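Local coordinates for protein L-serine ammonia-lyase (Rhizomucor miehei CAU432, PDB 5C3U) that binds pyridoxal-5'-phosphate in a pocket of an alpha/beta fold with two beta-sheets, as a member of the pyridoxal-phosphate-dependent enzyme family, at residues 54-59 / 142-147; 22-27 / 164-169; 177-182 / 202-207. All coordinates share one frame; numbering follows the deposited sequence.

Overall arrangement
Contacts 1 and 3 both reach pyridoxal-5'-phosphate, although their centres lie about 18 Å apart. Contact 1 sets a helix beside the chain leaving the four-stranded parallel sheet, and contact 3 pairs two strands of the six-stranded mixed sheet. Their segments meet at the phosphate, where Ser-147 OG lies 3.8 Å from Gly-181 CA. Contact 2 is at the far end of the mixed sheet, its centre about 21 Å from that of contact 3 and about 25 Å from that of contact 1; the side chain of Thr-22 is about 13 Å from the cofactor. A weak hydrogen bond from Arg-54 NH1 to Thr-22 OG1 still ties it to the helix of contact 1.

Contact 1: 54-59 / 142-147; sequences RGIGAF and IYVPSS. With PLP (pyridoxal-5'-phosphate), chain B.
Ile-56 and Ser-146 mark the closest backbone approach, with CA atoms 7.4 Å apart, where helix 52-67 passes the chain running out of edge strand 141-143. No hydrogen bond crosses between the two segments; the contact is made by van der Waals packing, side chain on side chain and side chain on backbone carbonyl. Phe-59 supplies the centre: its CG is anti to its backbone N (chi1 180°), directed toward segment 142-147, and the ring lies against residues 142-145. Pro-145 CD lies over one face, offset toward the rim, in a CH-pi contact 4.2 Å from the Phe-59 ring centroid. Ile-142 reaches the ring tip to tip, its CG1 near the ring plane and 3.9 Å from Phe-59 CE2. Val-144 slides past the same ring in the opposite direction, CG2 against Phe-59 CE2 at 3.8 Å, while its CG1 meets Ile-56 CG2 at 4.0 Å. The other branch of Ile-56 turns toward the peptide backbone, bringing CD1 to 3.4 Å from Pro-145 O, a buried carbonyl oxygen with no hydrogen-bond partner in the model. Helix 79-92, through Ala-84 and Val-85, also packs on Ile-56, and His-149 meets the Phe-59 ring edge-to-face. Farther along the chain, Ser-146 OG donates to Ser-147 OG at 2.9 Å, and Ser-147 OG donates in turn to phosphate oxygen O3P of pyridoxal-5'-phosphate at 2.7 Å, making Ser-146 a second-shell residue. The contact joins a helix to the loop after a parallel edge strand of an alpha/beta fold, a loop that places Ser-147 in the pyridoxal-5'-phosphate pocket on the side of the smaller sheet.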
loop_
_atom_site.group_PDB
_atom_site.type_symbol
_atom_site.label_atom_id
_atom_site.label_comp_id
_atom_site.label_asym_id
_atom_site.label_seq_id
_atom_site.Cartn_x
_atom_site.Cartn_y
_atom_site.Cartn_z
ATOM N N ARG A 54 -8.340 -2.446 3.726
ATOM C CA ARG A 54 -8.568 -3.899 3.591
ATOM C C ARG A 54 -7.844 -4.665 4.697
ATOM O O ARG A 54 -8.483 -5.366 5.504
ATOM C CB ARG A 54 -8.109 -4.432 2.220
ATOM C CG ARG A 54 -8.878 -3.846 1.042
ATOM C CD ARG A 54 -8.408 -4.450 -0.269
ATOM N NE ARG A 54 -9.085 -3.814 -1.393
ATOM C CZ ARG A 54 -10.216 -4.251 -1.939
ATOM N NH1 ARG A 54 -10.733 -3.572 -2.956
ATOM N NH2 ARG A 54 -10.821 -5.359 -1.489
ATOM N N GLY A 55 -6.509 -4.572 4.707
ATOM C CA GLY A 55 -5.697 -5.305 5.681
ATOM C C GLY A 55 -5.971 -4.876 7.104
ATOM O O GLY A 55 -6.212 -5.717 7.994
ATOM N N ILE A 56 -5.922 -3.554 7.330
ATOM C CA ILE A 56 -6.054 -3.005 8.684
ATOM C C ILE A 56 -7.480 -3.184 9.191
ATOM O O ILE A 56 -7.683 -3.530 10.361
ATOM C CB ILE A 56 -5.562 -1.542 8.776
ATOM C CG1 ILE A 56 -4.112 -1.442 8.279
ATOM C CG2 ILE A 56 -5.745 -0.972 10.186
ATOM C CD1 ILE A 56 -3.133 -2.327 9.030
ATOM N N GLY A 57 -8.458 -3.006 8.299
ATOM C CA GLY A 57 -9.872 -3.295 8.584
ATOM C C GLY A 57 -10.087 -4.703 9.106
ATOM O O GLY A 57 -10.788 -4.897 10.092
ATOM N N ALA A 58 -9.447 -5.686 8.464
ATOM C CA ALA A 58 -9.590 -7.076 8.867
ATOM C C ALA A 58 -8.999 -7.332 10.249
ATOM O O ALA A 58 -9.589 -8.070 11.055
ATOM C CB ALA A 58 -8.916 -7.980 7.848
ATOM N N PHE A 59 -7.805 -6.771 10.497
ATOM C CA PHE A 59 -7.128 -6.910 11.781
ATOM C C PHE A 59 -7.988 -6.298 12.894
ATOM O O PHE A 59 -8.235 -6.950 13.933
ATOM C CB PHE A 59 -5.756 -6.236 11.720
ATOM C CG PHE A 59 -4.972 -6.323 13.003
ATOM C CD1 PHE A 59 -4.008 -7.313 13.182
ATOM C CD2 PHE A 59 -5.174 -5.401 14.012
ATOM C CE1 PHE A 59 -3.269 -7.369 14.371
ATOM C CE2 PHE A 59 -4.455 -5.458 15.206
ATOM C CZ PHE A 59 -3.497 -6.451 15.373
ATOM N N ILE A 142 -3.775 -2.962 22.050
ATOM C CA ILE A 142 -3.329 -3.841 20.986
ATOM C C ILE A 142 -2.627 -2.968 19.952
ATOM O O ILE A 142 -3.221 -2.019 19.441
ATOM C CB ILE A 142 -4.505 -4.635 20.352
ATOM C CG1 ILE A 142 -4.097 -5.327 19.067
ATOM C CG2 ILE A 142 -5.682 -3.736 20.075
ATOM C CD1 ILE A 142 -3.166 -6.502 19.286
ATOM N N TYR A 143 -1.360 -3.282 19.698
ATOM C CA TYR A 143 -0.606 -2.583 18.669
ATOM C C TYR A 143 -1.032 -3.069 17.279
ATOM O O TYR A 143 -1.176 -4.269 17.041
ATOM C CB TYR A 143 0.922 -2.718 18.835
ATOM C CG TYR A 143 1.582 -1.690 17.970
ATOM C CD1 TYR A 143 1.626 -0.356 18.386
ATOM C CD2 TYR A 143 2.017 -2.003 16.670
ATOM C CE1 TYR A 143 2.158 0.630 17.587
ATOM C CE2 TYR A 143 2.567 -1.010 15.851
ATOM C CZ TYR A 143 2.611 0.305 16.320
ATOM O OH TYR A 143 3.117 1.328 15.540
ATOM N N VAL A 144 -1.248 -2.119 16.366
ATOM C CA VAL A 144 -1.663 -2.448 15.000
ATOM C C VAL A 144 -0.485 -2.268 14.058
ATOM O O VAL A 144 -0.059 -1.139 13.792
ATOM C CB VAL A 144 -2.839 -1.575 14.519
ATOM C CG1 VAL A 144 -3.305 -2.042 13.137
ATOM C CG2 VAL A 144 -3.995 -1.664 15.496
ATOM N N PRO A 145 0.090 -3.381 13.581
ATOM C CA PRO A 145 1.220 -3.197 12.677
ATOM C C PRO A 145 0.733 -2.775 11.280
ATOM O O PRO A 145 -0.453 -2.865 11.001
ATOM C CB PRO A 145 1.867 -4.584 12.641
ATOM C CG PRO A 145 0.783 -5.541 13.012
ATOM C CD PRO A 145 -0.362 -4.779 13.661
ATOM N N SER A 146 1.635 -2.316 10.417
ATOM C CA SER A 146 1.204 -1.874 9.095
ATOM C C SER A 146 1.093 -3.044 8.102
ATOM O O SER A 146 0.317 -2.975 7.154
ATOM C CB SER A 146 2.175 -0.809 8.562
ATOM O OG SER A 146 3.460 -1.397 8.356
ATOM N N SER A 147 1.890 -4.102 8.298
ATOM C CA SER A 147 2.119 -5.078 7.227
ATOM C C SER A 147 2.227 -6.538 7.677
ATOM O O SER A 147 1.654 -7.413 7.039
ATOM C CB SER A 147 3.421 -4.724 6.460
ATOM O OG SER A 147 3.494 -3.337 6.160
HETATM N N1 PLP B . 0.923 2.061 -0.972
HETATM C C2 PLP B . 0.266 2.718 -0.000
HETATM C C2A PLP B . -0.351 4.076 -0.230
HETATM C C3 PLP B . 0.159 2.102 1.324
HETATM O O3 PLP B . -0.508 2.744 2.334
HETATM C C4 PLP B . 0.765 0.764 1.495
HETATM C C4A PLP B . 0.659 0.083 2.795
HETATM C C5 PLP B . 1.470 0.131 0.351
HETATM C C6 PLP B . 1.499 0.842 -0.853
HETATM C C5A PLP B . 2.132 -1.245 0.455
HETATM O O4P PLP B . 2.417 -1.508 1.823
HETATM P P PLP B . 2.944 -2.890 2.486
HETATM O O1P PLP B . 1.759 -3.736 2.800
HETATM O O2P PLP B . 3.964 -3.543 1.536
HETATM O O3P PLP B . 3.611 -2.312 3.684
#

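Contact 2: 22-27 / 164-169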
loop_
_atom_site.group_PDB
_atom_site.type_symbol
_atom_site.label_atom_id
_atom_site.label_comp_id
_atom_site.label_asym_id
_atom_site.label_seq_id
_atom_site.Cartn_x
_atom_site.Cartn_y
_atom_site.Cartn_z
ATOM N N THR A 22 -13.997 -1.642 -4.800
ATOM C CA THR A 22 -13.510 -0.433 -5.453
ATOM C C THR A 22 -13.562 -0.602 -6.967
ATOM O O THR A 22 -13.497 -1.726 -7.456
ATOM C CB THR A 22 -12.055 -0.131 -5.062
ATOM O OG1 THR A 22 -11.262 -1.290 -5.327
ATOM C CG2 THR A 22 -11.935 0.253 -3.593
ATOM N N PRO A 23 -13.654 0.518 -7.710
ATOM C CA PRO A 23 -13.664 0.450 -9.177
ATOM C C PRO A 23 -12.384 -0.126 -9.781
ATOM O O PRO A 23 -11.277 0.082 -9.236
ATOM C CB PRO A 23 -13.774 1.917 -9.597
ATOM C CG PRO A 23 -14.392 2.611 -8.456
ATOM C CD PRO A 23 -13.925 1.886 -7.222
ATOM N N LEU A 24 -12.550 -0.823 -10.904
ATOM C CA LEU A 24 -11.430 -1.186 -11.768
ATOM C C LEU A 24 -11.567 -0.367 -13.053
ATOM O O LEU A 24 -12.387 -0.689 -13.917
ATOM C CB LEU A 24 -11.399 -2.690 -12.051
ATOM C CG LEU A 24 -10.212 -3.207 -12.877
ATOM C CD1 LEU A 24 -8.905 -3.163 -12.095
ATOM C CD2 LEU A 24 -10.457 -4.606 -13.409
ATOM N N LEU A 25 -10.797 0.712 -13.149
ATOM C CA LEU A 25 -10.912 1.647 -14.272
ATOM C C LEU A 25 -10.003 1.314 -15.443
ATOM O O LEU A 25 -8.840 0.960 -15.273
ATOM C CB LEU A 25 -10.682 3.089 -13.808
ATOM C CG LEU A 25 -11.607 3.686 -12.734
ATOM C CD1 LEU A 25 -11.115 5.073 -12.350
ATOM C CD2 LEU A 25 -13.075 3.739 -13.154
ATOM N N HIS A 26 -10.554 1.410 -16.648
ATOM C CA HIS A 26 -9.752 1.273 -17.847
ATOM C C HIS A 26 -9.011 2.564 -18.078
ATOM O O HIS A 26 -9.559 3.658 -17.875
ATOM C CB HIS A 26 -10.657 0.940 -19.029
ATOM C CG HIS A 26 -9.914 0.600 -20.288
ATOM N ND1 HIS A 26 -10.045 1.324 -21.423
ATOM C CD2 HIS A 26 -9.006 -0.424 -20.570
ATOM C CE1 HIS A 26 -9.260 0.790 -22.387
ATOM N NE2 HIS A 26 -8.625 -0.279 -21.864
ATOM N N ALA A 27 -7.746 2.454 -18.468
ATOM C CA ALA A 27 -6.914 3.618 -18.760
ATOM C C ALA A 27 -6.684 3.735 -20.280
ATOM O O ALA A 27 -5.718 3.176 -20.802
ATOM C CB ALA A 27 -5.584 3.495 -18.014
ATOM N N LYS A 164 -10.876 -10.820 -9.860
ATOM C CA LYS A 164 -11.336 -11.999 -10.586
ATOM C C LYS A 164 -12.709 -11.768 -11.206
ATOM O O LYS A 164 -12.928 -12.098 -12.378
ATOM C CB LYS A 164 -11.378 -13.216 -9.657
ATOM C CG LYS A 164 -11.845 -14.496 -10.333
ATOM C CD LYS A 164 -11.531 -15.722 -9.500
ATOM C CE LYS A 164 -11.337 -16.913 -10.422
ATOM N NZ LYS A 164 -11.113 -18.189 -9.698
ATOM N N THR A 165 -13.620 -11.205 -10.418
ATOM C CA THR A 165 -14.952 -10.876 -10.900
ATOM C C THR A 165 -14.883 -9.780 -11.961
ATOM O O THR A 165 -15.417 -9.934 -13.067
ATOM C CB THR A 165 -15.870 -10.447 -9.740
ATOM O OG1 THR A 165 -16.007 -11.541 -8.833
ATOM C CG2 THR A 165 -17.243 -10.070 -10.250
ATOM N N GLN A 166 -14.207 -8.684 -11.626
ATOM C CA GLN A 166 -14.135 -7.531 -12.512
ATOM C C GLN A 166 -13.469 -7.838 -13.845
ATOM O O GLN A 166 -13.801 -7.216 -14.853
ATOM C CB GLN A 166 -13.440 -6.364 -11.811
ATOM C CG GLN A 166 -14.256 -5.833 -10.649
ATOM C CD GLN A 166 -13.515 -4.791 -9.834
ATOM O OE1 GLN A 166 -12.338 -4.958 -9.508
ATOM N NE2 GLN A 166 -14.215 -3.733 -9.464
ATOM N N LEU A 167 -12.550 -8.799 -13.864
ATOM C CA LEU A 167 -11.885 -9.173 -15.113
ATOM C C LEU A 167 -12.515 -10.402 -15.771
ATOM O O LEU A 167 -11.910 -11.012 -16.664
ATOM C CB LEU A 167 -10.396 -9.430 -14.884
ATOM C CG LEU A 167 -9.537 -8.214 -14.527
ATOM C CD1 LEU A 167 -8.157 -8.698 -14.111
ATOM C CD2 LEU A 167 -9.459 -7.248 -15.705
ATOM N N ASN A 168 -13.712 -10.768 -15.307
ATOM C CA ASN A 168 -14.487 -11.867 -15.907
ATOM C C ASN A 168 -13.717 -13.183 -15.923
ATOM O O ASN A 168 -13.760 -13.928 -16.900
ATOM C CB ASN A 168 -14.933 -11.490 -17.329
ATOM C CG ASN A 168 -15.706 -10.181 -17.376
ATOM O OD1 ASN A 168 -16.771 -10.058 -16.781
ATOM N ND2 ASN A 168 -15.171 -9.198 -18.099
ATOM N N ASP A 169 -13.007 -13.455 -14.828
ATOM C CA ASP A 169 -12.188 -14.664 -14.674
ATOM C C ASP A 169 -11.048 -14.828 -15.702
ATOM O O ASP A 169 -10.459 -15.902 -15.806
ATOM C CB ASP A 169 -13.087 -15.914 -14.608
ATOM C CG ASP A 169 -12.368 -17.141 -14.053
ATOM O OD1 ASP A 169 -11.269 -16.995 -13.463
ATOM O OD2 ASP A 169 -12.906 -18.263 -14.214
#
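Gln-166 and Thr-22 join the C-terminal end of helix 150-166, closed by a Schellman motif, to the chain entering strand 24-26, an outermost strand of the six-stranded mixed sheet. Gln-166 NE2 donates to Thr-22 O at 2.9 Å, with a nearly straight N-H...O angle of 161° and the acceptor close to the plane of the side-chain amide. The chain of Gln-166 is extended beyond CG (chi2 173°), which carries CD out from the helix end toward the strand. On the way the amide passes Leu-24, whose CB lies 3.5 Å from Gln-166 OE1. Leu-24 CD2 turns to the apolar part of the helix end, touching Gln-166 CB at 3.8 Å and Leu-167 CD2 at 3.6 Å; the two leucine side chains cross at about a right angle.

In the next shell, Lys-41 NZ of the adjacent strand 37-42 hydrogen-bonds to both Gln-166 OE1 and Thr-22 O. That carbonyl oxygen is therefore gripped by two donors, and both polar ends of the Gln-166 amide are engaged. Glu-43 binds Thr-22 OG1. Beyond Leu-167 the helix is closed by Asn-168, the C-prime residue with positive phi: its N bonds to Thr-165 O at 2.9 Å, and Asp-169 N to Lys-164 O at 2.8 Å.

Contact 3: 177-182 / 202-207; sequences CPVGGG and VIAVET. With PLP (pyridoxal-5'-phosphate), chain B.
Cys-177 and Pro-178 pair in parallel with Ala-204 and Val-205, joining strands 174-178 and 202-207 of a beta-alpha-beta crossover through helix 183-194. This is the tightly knit part. Cys-177 N donates to Ile-203 O at 2.8 Å and Val-205 N to Cys-177 O at 2.9 Å; Val-179 N, just past the strand, adds a third bond, to Val-205 O at 2.8 Å. On the face bearing Cys-177 and Ala-204, Cys-177 CB meets Val-202 CG1 at 3.8 Å. Val-179 CG2, anti to its own carbonyl carbon, presses on Ala-204 CB at 3.6 Å, and Phe-213 packs on both residues.

Past Val-179 the pairing lapses, although the surroundings remain buried and no solvent side opens. The CG of Glu-206 lies 3.3 Å from Val-179 O, a buried oxygen without a hydrogen-bond partner in the model, while its carboxylate accepts from the backbone N atoms of Phe-213 and Gln-214. Gly-180 to Gly-182 turn from strand 202-207 to the cofactor as the glycine-rich phosphate-binding loop known from fold-type II pyridoxal-phosphate enzymes. Gly-181 N donates to phosphate oxygen O3P, and O2P is held by two amides, Gly-180 N at 2.7 Å and Gly-182 N at 2.8 Å.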
loop_
_atom_site.group_PDB
_atom_site.type_symbol
_atom_site.label_atom_id
_atom_site.label_comp_id
_atom_site.label_asym_id
_atom_site.label_seq_id
_atom_site.Cartn_x
_atom_site.Cartn_y
_atom_site.Cartn_z
ATOM N N CYS A 177 2.302 -4.162 -8.086
ATOM C CA CYS A 177 1.971 -4.035 -6.664
ATOM C C CYS A 177 3.121 -3.311 -5.929
ATOM O O CYS A 177 4.241 -3.818 -5.876
ATOM C CB CYS A 177 1.715 -5.415 -6.061
ATOM S SG CYS A 177 1.356 -5.440 -4.288
ATOM N N PRO A 178 2.846 -2.136 -5.366
ATOM C CA PRO A 178 3.875 -1.446 -4.553
ATOM C C PRO A 178 4.216 -2.270 -3.310
ATOM O O PRO A 178 3.311 -2.908 -2.747
ATOM C CB PRO A 178 3.195 -0.124 -4.126
ATOM C CG PRO A 178 1.790 -0.235 -4.562
ATOM C CD PRO A 178 1.534 -1.465 -5.346
ATOM N N VAL A 179 5.501 -2.292 -2.910
ATOM C CA VAL A 179 5.942 -3.027 -1.700
ATOM C C VAL A 179 6.627 -2.118 -0.674
ATOM O O VAL A 179 7.613 -1.440 -0.997
ATOM C CB VAL A 179 6.871 -4.241 -2.059
ATOM C CG1 VAL A 179 7.336 -4.964 -0.788
ATOM C CG2 VAL A 179 6.125 -5.205 -2.962
ATOM N N GLY A 180 6.063 -2.079 0.545
ATOM C CA GLY A 180 6.676 -1.468 1.732
ATOM C C GLY A 180 7.207 -2.580 2.613
ATOM O O GLY A 180 8.328 -3.050 2.409
ATOM N N GLY A 181 6.381 -3.052 3.554
ATOM C CA GLY A 181 6.761 -4.197 4.390
ATOM C C GLY A 181 6.307 -5.546 3.853
ATOM O O GLY A 181 6.644 -6.593 4.426
ATOM N N GLY A 182 5.537 -5.530 2.764
ATOM C CA GLY A 182 5.088 -6.739 2.090
ATOM C C GLY A 182 3.715 -7.291 2.446
ATOM O O GLY A 182 3.354 -8.359 1.966
ATOM N N VAL A 202 3.425 -11.178 -10.348
ATOM C CA VAL A 202 3.241 -9.945 -9.602
ATOM C C VAL A 202 4.544 -9.171 -9.750
ATOM O O VAL A 202 5.624 -9.700 -9.481
ATOM C CB VAL A 202 2.911 -10.195 -8.107
ATOM C CG1 VAL A 202 2.758 -8.873 -7.374
ATOM C CG2 VAL A 202 1.651 -11.039 -7.964
ATOM N N ILE A 203 4.449 -7.932 -10.233
ATOM C CA ILE A 203 5.601 -7.083 -10.282
ATOM C C ILE A 203 5.579 -6.284 -8.990
ATOM O O ILE A 203 4.655 -5.483 -8.747
ATOM C CB ILE A 203 5.610 -6.225 -11.564
ATOM C CG1 ILE A 203 5.629 -7.179 -12.755
ATOM C CG2 ILE A 203 6.833 -5.316 -11.594
ATOM C CD1 ILE A 203 4.928 -6.647 -13.974
ATOM N N ALA A 204 6.590 -6.538 -8.162
ATOM C CA ALA A 204 6.684 -5.968 -6.820
ATOM C C ALA A 204 7.562 -4.733 -6.902
ATOM O O ALA A 204 8.767 -4.850 -7.034
ATOM C CB ALA A 204 7.284 -6.985 -5.848
ATOM N N VAL A 205 6.969 -3.540 -6.776
ATOM C CA VAL A 205 7.712 -2.311 -7.042
ATOM C C VAL A 205 8.088 -1.559 -5.759
ATOM O O VAL A 205 7.270 -1.391 -4.872
ATOM C CB VAL A 205 6.966 -1.383 -8.040
ATOM C CG1 VAL A 205 5.538 -1.114 -7.583
ATOM C CG2 VAL A 205 7.726 -0.073 -8.233
ATOM N N GLU A 206 9.333 -1.102 -5.695
ATOM C CA GLU A 206 9.859 -0.301 -4.596
ATOM C C GLU A 206 10.587 0.883 -5.231
ATOM O O GLU A 206 10.723 0.948 -6.456
ATOM C CB GLU A 206 10.869 -1.138 -3.768
ATOM C CG GLU A 206 10.246 -2.206 -2.867
ATOM C CD GLU A 206 11.284 -3.084 -2.167
ATOM O OE1 GLU A 206 12.126 -3.701 -2.872
ATOM O OE2 GLU A 206 11.259 -3.160 -0.911
ATOM N N THR A 207 11.036 1.823 -4.412
ATOM C CA THR A 207 11.922 2.878 -4.903
ATOM C C THR A 207 13.323 2.549 -4.446
ATOM O O THR A 207 13.486 1.853 -3.445
ATOM C CB THR A 207 11.561 4.290 -4.384
ATOM O OG1 THR A 207 11.705 4.334 -2.958
ATOM C CG2 THR A 207 10.142 4.702 -4.824
HETATM N N1 PLP B . 0.923 2.061 -0.972
HETATM C C2 PLP B . 0.266 2.718 -0.000
HETATM C C2A PLP B . -0.351 4.076 -0.230
HETATM C C3 PLP B . 0.159 2.102 1.324
HETATM O O3 PLP B . -0.508 2.744 2.334
HETATM C C4 PLP B . 0.765 0.764 1.495
HETATM C C4A PLP B . 0.659 0.083 2.795
HETATM C C5 PLP B . 1.470 0.131 0.351
HETATM C C6 PLP B . 1.499 0.842 -0.853
HETATM C C5A PLP B . 2.132 -1.245 0.455
HETATM O O4P PLP B . 2.417 -1.508 1.823
HETATM P P PLP B . 2.944 -2.890 2.486
HETATM O O1P PLP B . 1.759 -3.736 2.800
HETATM O O2P PLP B . 3.964 -3.543 1.536
HETATM O O3P PLP B . 3.611 -2.312 3.684
#